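Long-range contacts in penicillin-binding protein 2B (Streptococcus pneumoniae, PDB 2WAD), which is thought to form peptide cross-links between adjacent glycan strands of the cell wall, as a penicillin-binding transpeptidase of the elongation machinery: residues Lys304-Lys309 and Asn553-Leu559; Ile421-Tyr425 and Tyr442-Ala446; Val448-Leu453 and Phe512-Phe517. All blocks are in the same frame, centred on the assembly; numbering follows the deposited sequence.

Followed from the N terminus, the chain enters interaction 1 at Lys304-Lys309 and returns to it only at Asn553-Leu559, so that this contact closes a very long loop holding both of the others. It ties strand 307-310 to a hairpin of the four-stranded mixed sheet; its centre is about 55 Å from that of interaction 2 and about 53 Å from that of interaction 3. Interaction 2 closes a short loop, 421-446, beside the presumed active-site serine. Interaction 3, in series, closes the loop 448-517 and joins helix 445-455 to helix 509-515. The two share helix 445-455, have centres about 12 Å apart and touch directly: Ile421 CD1 lies 3.8 Å from Ile513 CG2.

Interaction 1 (Lys304-Lys309 and Asn553-Leu559); sequences KGKNIK and NNDKGGL. Unlike the reference sequence in segment 304-309: Lys306 (reference Asn).
Backbones of Lys304-Lys309 and Asn553-Leu559 pass at a distance, nearest at Asn307 and Leu559 with 6.8 Å between CA atoms, and side chains make the contact. The second segment is the loop of a beta hairpin joining strands 547-553 and 559-565 of a mixed sheet, and strand 307-310 pairs antiparallel to 547-553. The loop is a type I turn from Asn554 to Gly557 with a G1 bulge: Gly557, at positive phi, adopts angles that would jam a CB against the preceding carbonyl oxygen. Asn554 folds back onto the turn, its OD1 accepting Gly558 N at 2.8 Å from above the amide plane.

Lysine suits position 304 because its long chain carries a charge to the turn while its methylenes pack on the way. Lys304 leaves its backbone with CG opposite N (chi1 -179°) and stays extended, crossing the Asn553 side chain at about a right angle; Lys304 CD is 3.6 Å from Asn553 ND2. Its ammonium then bonds the turn, Lys304 NZ to Gly557 O at 3.1 Å, tilted 25° from the carbonyl plane, while Glu62 supplies a salt bridge to the same nitrogen. Nearby, the Asn307 and Asn553 amides meet with planes 79° apart. At the other end the contact turns apolar: Leu559, which also packs on Tyr551 and Tyr64, sets its CD1 4.0 Å from CD of Lys309.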
loop_
_atom_site.group_PDB
_atom_site.type_symbol
_atom_site.label_atom_id
_atom_site.label_comp_id
_atom_site.label_asym_id
_atom_site.label_seq_id
_atom_site.Cartn_x
_atom_site.Cartn_y
_atom_site.Cartn_z
ATOM N N LYS A 304 -21.451 -13.351 -3.379
ATOM C CA LYS A 304 -20.228 -12.984 -2.692
ATOM C C LYS A 304 -19.181 -12.455 -3.677
ATOM O O LYS A 304 -18.995 -13.003 -4.767
ATOM C CB LYS A 304 -19.694 -14.207 -1.932
ATOM C CG LYS A 304 -18.420 -13.966 -1.135
ATOM C CD LYS A 304 -18.181 -15.113 -0.162
ATOM C CE LYS A 304 -16.891 -14.908 0.621
ATOM N NZ LYS A 304 -16.975 -15.516 1.968
ATOM N N GLY A 305 -18.521 -11.365 -3.304
ATOM C CA GLY A 305 -17.379 -10.898 -4.082
ATOM C C GLY A 305 -16.340 -11.986 -4.307
ATOM O O GLY A 305 -16.403 -13.055 -3.681
ATOM N N LYS A 306 -15.407 -11.723 -5.224
ATOM C CA LYS A 306 -14.362 -12.696 -5.512
ATOM C C LYS A 306 -13.237 -12.497 -4.510
ATOM O O LYS A 306 -13.244 -11.518 -3.757
ATOM C CB LYS A 306 -13.840 -12.606 -6.952
ATOM C CG LYS A 306 -14.893 -12.839 -8.059
ATOM C CD LYS A 306 -15.880 -13.943 -7.696
ATOM C CE LYS A 306 -17.057 -14.024 -8.655
ATOM N NZ LYS A 306 -18.107 -14.981 -8.176
ATOM N N ASN A 307 -12.296 -13.437 -4.497
ATOM C CA ASN A 307 -11.223 -13.459 -3.510
ATOM C C ASN A 307 -9.906 -13.170 -4.213
ATOM O O ASN A 307 -9.771 -13.466 -5.405
ATOM C CB ASN A 307 -11.152 -14.829 -2.815
ATOM C CG ASN A 307 -12.505 -15.302 -2.306
ATOM O OD1 ASN A 307 -13.089 -16.230 -2.861
ATOM N ND2 ASN A 307 -13.010 -14.664 -1.252
ATOM N N ILE A 308 -8.958 -12.582 -3.485
ATOM C CA ILE A 308 -7.596 -12.458 -3.974
ATOM C C ILE A 308 -6.694 -13.312 -3.089
ATOM O O ILE A 308 -6.901 -13.379 -1.872
ATOM C CB ILE A 308 -7.095 -10.991 -3.962
ATOM C CG1 ILE A 308 -7.265 -10.377 -2.572
ATOM C CG2 ILE A 308 -7.853 -10.166 -5.000
ATOM C CD1 ILE A 308 -6.585 -9.025 -2.365
ATOM N N LYS A 309 -5.715 -13.959 -3.719
ATOM C CA LYS A 309 -4.661 -14.697 -3.030
ATOM C C LYS A 309 -3.338 -13.961 -3.214
ATOM O O LYS A 309 -2.925 -13.664 -4.335
ATOM C CB LYS A 309 -4.583 -16.130 -3.570
ATOM C CG LYS A 309 -3.468 -17.006 -2.985
ATOM C CD LYS A 309 -3.737 -18.510 -3.207
ATOM C CE LYS A 309 -3.058 -19.046 -4.472
ATOM N NZ LYS A 309 -2.784 -20.517 -4.464
ATOM N N ASN A 553 -15.324 -18.218 -5.334
ATOM C CA ASN A 553 -15.779 -18.845 -4.098
ATOM C C ASN A 553 -16.179 -20.293 -4.334
ATOM O O ASN A 553 -16.731 -20.619 -5.383
ATOM C CB ASN A 553 -16.968 -18.085 -3.514
ATOM C CG ASN A 553 -16.564 -16.746 -2.934
ATOM O OD1 ASN A 553 -17.103 -15.703 -3.302
ATOM N ND2 ASN A 553 -15.603 -16.768 -2.028
ATOM N N ASN A 554 -15.891 -21.157 -3.367
ATOM C CA ASN A 554 -16.311 -22.556 -3.433
ATOM C C ASN A 554 -17.690 -22.741 -2.816
ATOM O O ASN A 554 -18.324 -21.757 -2.438
ATOM C CB ASN A 554 -15.257 -23.500 -2.823
ATOM C CG ASN A 554 -15.028 -23.280 -1.328
ATOM O OD1 ASN A 554 -15.849 -22.698 -0.618
ATOM N ND2 ASN A 554 -13.898 -23.777 -0.841
ATOM N N ASP A 555 -18.150 -23.989 -2.735
ATOM C CA ASP A 555 -19.427 -24.338 -2.110
ATOM C C ASP A 555 -19.683 -23.615 -0.800
ATOM O O ASP A 555 -20.719 -22.981 -0.617
ATOM C CB ASP A 555 -19.452 -25.829 -1.768
ATOM C CG ASP A 555 -19.823 -26.695 -2.949
ATOM O OD1 ASP A 555 -20.791 -26.345 -3.659
ATOM O OD2 ASP A 555 -19.142 -27.727 -3.148
ATOM N N LYS A 556 -18.735 -23.771 0.118
ATOM C CA LYS A 556 -18.844 -23.277 1.484
ATOM C C LYS A 556 -18.601 -21.765 1.599
ATOM O O LYS A 556 -18.898 -21.159 2.631
ATOM C CB LYS A 556 -17.861 -24.065 2.354
ATOM C CG LYS A 556 -17.885 -23.765 3.848
ATOM C CD LYS A 556 -16.818 -24.574 4.597
ATOM C CE LYS A 556 -15.443 -24.509 3.927
ATOM N NZ LYS A 556 -14.746 -23.186 4.019
ATOM N N GLY A 557 -18.062 -21.158 0.543
ATOM C CA GLY A 557 -17.750 -19.727 0.552
ATOM C C GLY A 557 -16.289 -19.366 0.756
ATOM O O GLY A 557 -15.946 -18.184 0.802
ATOM N N GLY A 558 -15.422 -20.369 0.868
ATOM C CA GLY A 558 -13.987 -20.132 1.021
ATOM C C GLY A 558 -13.223 -20.069 -0.293
ATOM O O GLY A 558 -13.821 -20.058 -1.367
ATOM N N LEU A 559 -11.895 -20.025 -0.217
ATOM C CA LEU A 559 -11.052 -19.895 -1.405
ATOM C C LEU A 559 -11.449 -20.986 -2.389
ATOM O O LEU A 559 -11.322 -22.164 -2.080
ATOM C CB LEU A 559 -9.576 -20.080 -1.036
ATOM C CG LEU A 559 -8.456 -19.221 -1.638
ATOM C CD1 LEU A 559 -7.181 -20.048 -1.862
ATOM C CD2 LEU A 559 -8.862 -18.410 -2.872
#

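Interaction 2 (Ile421-Tyr425 and Tyr442-Ala446). Unlike the reference sequence in segment 421-425: Tyr422 (reference Asn). Unlike the reference sequence in segment 442-446: Ala446 (reference Thr).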
loop_
_atom_site.group_PDB
_atom_site.type_symbol
_atom_site.label_atom_id
_atom_site.label_comp_id
_atom_site.label_asym_id
_atom_site.label_seq_id
_atom_site.Cartn_x
_atom_site.Cartn_y
_atom_site.Cartn_z
ATOM N N ILE A 421 37.561 13.835 -2.670
ATOM C CA ILE A 421 36.697 12.663 -2.520
ATOM C C ILE A 421 37.522 11.380 -2.541
ATOM O O ILE A 421 38.307 11.163 -3.482
ATOM C CB ILE A 421 35.631 12.591 -3.656
ATOM C CG1 ILE A 421 34.622 13.739 -3.544
ATOM C CG2 ILE A 421 34.907 11.272 -3.632
ATOM C CD1 ILE A 421 34.136 14.210 -4.921
ATOM N N TYR A 422 37.303 10.530 -1.535
ATOM C CA TYR A 422 37.995 9.236 -1.392
ATOM C C TYR A 422 36.989 8.094 -1.320
ATOM O O TYR A 422 35.784 8.323 -1.151
ATOM C CB TYR A 422 38.823 9.192 -0.097
ATOM C CG TYR A 422 39.929 10.214 -0.023
ATOM C CD1 TYR A 422 41.178 9.949 -0.554
ATOM C CD2 TYR A 422 39.713 11.454 0.560
ATOM C CE1 TYR A 422 42.189 10.886 -0.505
ATOM C CE2 TYR A 422 40.721 12.400 0.611
ATOM C CZ TYR A 422 41.961 12.111 0.084
ATOM O OH TYR A 422 42.981 13.052 0.136
ATOM N N SER A 423 37.498 6.866 -1.413
ATOM C CA SER A 423 36.681 5.678 -1.205
ATOM C C SER A 423 36.927 5.197 0.225
ATOM O O SER A 423 37.694 5.821 0.953
ATOM C CB SER A 423 37.061 4.594 -2.216
ATOM O OG SER A 423 36.653 4.978 -3.521
ATOM N N TRP A 424 36.293 4.103 0.626
ATOM C CA TRP A 424 36.443 3.587 1.987
ATOM C C TRP A 424 37.901 3.244 2.315
ATOM O O TRP A 424 38.312 3.333 3.459
ATOM C CB TRP A 424 35.532 2.373 2.209
ATOM C CG TRP A 424 35.872 1.143 1.401
ATOM C CD1 TRP A 424 35.362 0.790 0.172
ATOM C CD2 TRP A 424 36.747 0.074 1.788
ATOM N NE1 TRP A 424 35.860 -0.435 -0.216
ATOM C CE2 TRP A 424 36.725 -0.886 0.751
ATOM C CE3 TRP A 424 37.552 -0.164 2.909
ATOM C CZ2 TRP A 424 37.473 -2.063 0.809
ATOM C CZ3 TRP A 424 38.297 -1.348 2.957
ATOM C CH2 TRP A 424 38.246 -2.277 1.915
ATOM N N TYR A 425 38.684 2.899 1.299
ATOM C CA TYR A 425 40.087 2.531 1.480
ATOM C C TYR A 425 41.116 3.677 1.396
ATOM O O TYR A 425 42.313 3.438 1.508
ATOM C CB TYR A 425 40.441 1.434 0.471
ATOM C CG TYR A 425 39.878 1.598 -0.930
ATOM C CD1 TYR A 425 38.740 0.895 -1.328
ATOM C CD2 TYR A 425 40.502 2.416 -1.866
ATOM C CE1 TYR A 425 38.222 1.010 -2.608
ATOM C CE2 TYR A 425 39.999 2.543 -3.159
ATOM C CZ TYR A 425 38.868 1.829 -3.529
ATOM O OH TYR A 425 38.375 1.941 -4.819
ATOM N N TYR A 442 35.054 -3.329 -5.524
ATOM C CA TYR A 442 35.683 -2.525 -4.475
ATOM C C TYR A 442 34.856 -1.360 -3.945
ATOM O O TYR A 442 35.204 -0.737 -2.933
ATOM C CB TYR A 442 37.010 -1.947 -4.961
ATOM C CG TYR A 442 37.949 -2.908 -5.637
ATOM C CD1 TYR A 442 37.892 -4.277 -5.394
ATOM C CD2 TYR A 442 38.917 -2.436 -6.519
ATOM C CE1 TYR A 442 38.767 -5.155 -6.039
ATOM C CE2 TYR A 442 39.797 -3.301 -7.150
ATOM C CZ TYR A 442 39.716 -4.655 -6.921
ATOM O OH TYR A 442 40.604 -5.490 -7.583
ATOM N N SER A 443 33.751 -1.075 -4.626
ATOM C CA SER A 443 32.917 0.075 -4.294
ATOM C C SER A 443 33.689 1.376 -4.460
ATOM O O SER A 443 33.698 2.221 -3.571
ATOM C CB SER A 443 32.298 -0.039 -2.894
ATOM O OG SER A 443 31.099 0.737 -2.787
ATOM N N SER A 444 34.340 1.518 -5.605
ATOM C CA SER A 444 35.141 2.703 -5.879
ATOM C C SER A 444 34.271 3.936 -6.087
ATOM O O SER A 444 33.427 3.962 -6.994
ATOM C CB SER A 444 35.968 2.466 -7.147
ATOM O OG SER A 444 36.476 3.693 -7.625
ATOM N N ASN A 445 34.478 4.964 -5.272
ATOM C CA ASN A 445 33.889 6.267 -5.588
ATOM C C ASN A 445 34.569 6.970 -6.775
ATOM O O ASN A 445 33.910 7.720 -7.493
ATOM C CB ASN A 445 33.895 7.206 -4.377
ATOM C CG ASN A 445 32.824 6.875 -3.342
ATOM O OD1 ASN A 445 31.807 6.225 -3.619
ATOM N ND2 ASN A 445 33.037 7.371 -2.129
ATOM N N ALA A 446 35.867 6.749 -6.986
ATOM C CA ALA A 446 36.589 7.429 -8.071
ATOM C C ALA A 446 35.976 7.104 -9.426
ATOM O O ALA A 446 35.909 7.970 -10.310
ATOM C CB ALA A 446 38.068 7.066 -8.092
HETATM O O HOH W 1 33.674 4.029 -0.982
#
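Ser423 and Asn445 set the loop 421-425 roughly antiparallel, at 158°, to the junction 442-446, where one helix gives way to the next. The Schellman motif closing helix 436-442 has Ser443, at positive phi, as its C-prime residue; Ser444 then N-caps helix 445-455. Ser443-Ser444-Asn445 fits the SxN motif of penicillin-binding transpeptidases: Ser443 OG bonds Ser386, the presumed acyl-ester serine, and Lys615, while Asn445 OD1 and Ser443 O take bonds from Lys389.

The tight part is centred on the Ser423 hydroxyl, small enough to fit against the start of the helix. Ser423 OG, turned beside its own N (chi1 -69°), accepts Asn445 N at 2.8 Å. Asn445 suits its place because its amide works in two directions, OD1 to Lys389 and ND2 to Tyr422 O at 3.1 Å, the oxygen lying in the amide plane. Alongside, the Tyr425 ring receives Ser423 CB over one face, toward the rim, and Tyr442 O at its edge. Tyr425 OH rests 3.4 Å from Ser444 CB and bonds Asp410, which also holds Ser444 OG.

The outer side is looser. Trp424 is largely exposed, and a water accepts from Trp424 N and donates to Ser443 O, bridging the two backbones. The chi1 of 66° brings the pyrrole edge to the helix end, where Trp424 NE1 donates to Tyr442 O at 2.8 Å, the oxygen lying in the ring plane.

Interaction 3 (Val448-Leu453 and Phe512-Phe517). Unlike the reference sequence in segment 448-453: Val448 (reference Met). Unlike the reference sequence in segment 512-517: Phe512 (reference Tyr).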
loop_
_atom_site.group_PDB
_atom_site.type_symbol
_atom_site.label_atom_id
_atom_site.label_comp_id
_atom_site.label_asym_id
_atom_site.label_seq_id
_atom_site.Cartn_x
_atom_site.Cartn_y
_atom_site.Cartn_z
ATOM N N VAL A 448 32.831 6.262 -10.274
ATOM C CA VAL A 448 31.499 6.787 -10.516
ATOM C C VAL A 448 31.465 8.312 -10.527
ATOM O O VAL A 448 30.604 8.898 -11.166
ATOM C CB VAL A 448 30.425 6.267 -9.523
ATOM C CG1 VAL A 448 30.076 4.798 -9.805
ATOM C CG2 VAL A 448 30.830 6.497 -8.072
ATOM N N VAL A 449 32.366 8.945 -9.786
ATOM C CA VAL A 449 32.507 10.389 -9.803
ATOM C C VAL A 449 33.108 10.867 -11.140
ATOM O O VAL A 449 32.645 11.844 -11.727
ATOM C CB VAL A 449 33.335 10.886 -8.597
ATOM C CG1 VAL A 449 33.683 12.349 -8.774
ATOM C CG2 VAL A 449 32.532 10.736 -7.306
ATOM N N GLN A 450 34.123 10.175 -11.637
ATOM C CA GLN A 450 34.641 10.428 -12.980
ATOM C C GLN A 450 33.595 10.157 -14.059
ATOM O O GLN A 450 33.435 10.949 -14.964
ATOM C CB GLN A 450 35.920 9.616 -13.237
ATOM C CG GLN A 450 37.141 10.180 -12.534
ATOM C CD GLN A 450 38.390 9.320 -12.706
ATOM O OE1 GLN A 450 39.308 9.696 -13.439
ATOM N NE2 GLN A 450 38.452 8.186 -12.002
ATOM N N THR A 451 32.843 9.068 -13.949
ATOM C CA THR A 451 31.709 8.841 -14.834
ATOM C C THR A 451 30.697 9.976 -14.842
ATOM O O THR A 451 30.330 10.430 -15.929
ATOM C CB THR A 451 30.963 7.529 -14.530
ATOM O OG1 THR A 451 31.853 6.420 -14.687
ATOM C CG2 THR A 451 29.790 7.346 -15.480
ATOM N N ALA A 452 30.235 10.418 -13.667
ATOM C CA ALA A 452 29.301 11.556 -13.598
ATOM C C ALA A 452 29.862 12.846 -14.215
ATOM O O ALA A 452 29.177 13.532 -14.971
ATOM C CB ALA A 452 28.851 11.842 -12.150
ATOM N N LEU A 453 31.082 13.230 -13.858
ATOM C CA LEU A 453 31.677 14.405 -14.500
ATOM C C LEU A 453 31.577 14.273 -16.031
ATOM O O LEU A 453 31.334 15.245 -16.731
ATOM C CB LEU A 453 33.132 14.582 -14.058
ATOM C CG LEU A 453 33.861 15.820 -14.589
ATOM C CD1 LEU A 453 33.311 17.078 -13.939
ATOM C CD2 LEU A 453 35.355 15.714 -14.365
ATOM N N PHE A 512 24.932 16.805 -7.228
ATOM C CA PHE A 512 25.000 15.947 -8.404
ATOM C C PHE A 512 26.068 14.878 -8.208
ATOM O O PHE A 512 25.799 13.691 -8.385
ATOM C CB PHE A 512 25.307 16.807 -9.647
ATOM C CG PHE A 512 25.742 16.022 -10.868
ATOM C CD1 PHE A 512 24.869 15.175 -11.533
ATOM C CD2 PHE A 512 27.034 16.146 -11.356
ATOM C CE1 PHE A 512 25.268 14.476 -12.665
ATOM C CE2 PHE A 512 27.440 15.450 -12.479
ATOM C CZ PHE A 512 26.574 14.601 -13.134
ATOM N N ILE A 513 27.279 15.305 -7.848
ATOM C CA ILE A 513 28.392 14.410 -7.564
ATOM C C ILE A 513 28.038 13.380 -6.474
ATOM O O ILE A 513 28.219 12.185 -6.699
ATOM C CB ILE A 513 29.657 15.199 -7.191
ATOM C CG1 ILE A 513 30.194 15.963 -8.413
ATOM C CG2 ILE A 513 30.727 14.264 -6.640
ATOM C CD1 ILE A 513 30.446 15.076 -9.674
ATOM N N THR A 514 27.523 13.813 -5.324
ATOM C CA THR A 514 27.142 12.861 -4.277
ATOM C C THR A 514 26.003 11.931 -4.704
ATOM O O THR A 514 25.929 10.794 -4.224
ATOM C CB THR A 514 26.755 13.520 -2.928
ATOM O OG1 THR A 514 25.742 14.518 -3.140
ATOM C CG2 THR A 514 28.000 14.152 -2.234
ATOM N N ASN A 515 25.093 12.413 -5.551
ATOM C CA ASN A 515 23.998 11.555 -6.033
ATOM C C ASN A 515 24.574 10.344 -6.742
ATOM O O ASN A 515 24.023 9.251 -6.660
ATOM C CB ASN A 515 23.034 12.341 -6.943
ATOM C CG ASN A 515 21.606 11.823 -6.881
ATOM O OD1 ASN A 515 21.171 11.252 -5.879
ATOM N ND2 ASN A 515 20.848 12.069 -7.949
ATOM N N ALA A 516 25.721 10.541 -7.392
ATOM C CA ALA A 516 26.397 9.497 -8.169
ATOM C C ALA A 516 26.879 8.295 -7.352
ATOM O O ALA A 516 27.069 7.193 -7.889
ATOM C CB ALA A 516 27.558 10.086 -8.972
ATOM N N PHE A 517 27.100 8.503 -6.057
ATOM C CA PHE A 517 27.452 7.381 -5.199
ATOM C C PHE A 517 26.434 7.237 -4.066
ATOM O O PHE A 517 26.719 6.683 -3.006
ATOM C CB PHE A 517 28.938 7.428 -4.748
ATOM C CG PHE A 517 29.369 8.714 -4.054
ATOM C CD1 PHE A 517 29.991 9.732 -4.773
ATOM C CD2 PHE A 517 29.230 8.876 -2.684
ATOM C CE1 PHE A 517 30.426 10.908 -4.166
ATOM C CE2 PHE A 517 29.659 10.063 -2.039
ATOM C CZ PHE A 517 30.251 11.091 -2.789
#
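Val449 and Ile513 lead the aliphatic contacts of this buried interface, meeting at about a right angle, CG2 to CG2 at 4.0 Å, each branched chain offering a compact methyl. The smallest residues sit where the backbones come close: Ala452 CB is 3.9 Å from Ala516 CB, a single methyl on each side letting the two backbones draw close there. Ile513 CD1 is a more distant neighbour of Ala452 CB.

Contacts with rings come next. Val449 and Phe517 lie side by side and point the same way, with CG2 of Val449 3.7 Å from CD1 of Phe517; one face of that ring is covered at its centre by the Thr514 carbonyl oxygen. Phe517 has its ring drawn between its own N and carbonyl carbon (chi1 55°), and its CB remains against Val448 CG2. At the far end Phe512 CZ touches Ala452 CB at 3.7 Å. Here helix 445-455, which starts at the Asn of the probable SxN motif, packs on helix 509-515 in the helical part of the transpeptidase domain, the penicillin-recognising fold shared with serine beta-lactamases. Helix 389-398 borders Val448 and Phe517, and helix 471-484 lines Phe512; the side chain of Phe517 is about 5 Å from that of Ser386.

Polar atoms meet carbon rather than each other across the segments. The Phe512 ring presents its edge to a carbonyl, CZ lying 3.4 Å from Ala452 O, which is in the ring plane. Ala516 O faces Val448 CG2 at 3.8 Å and is satisfied by the hydroxyl of Thr392.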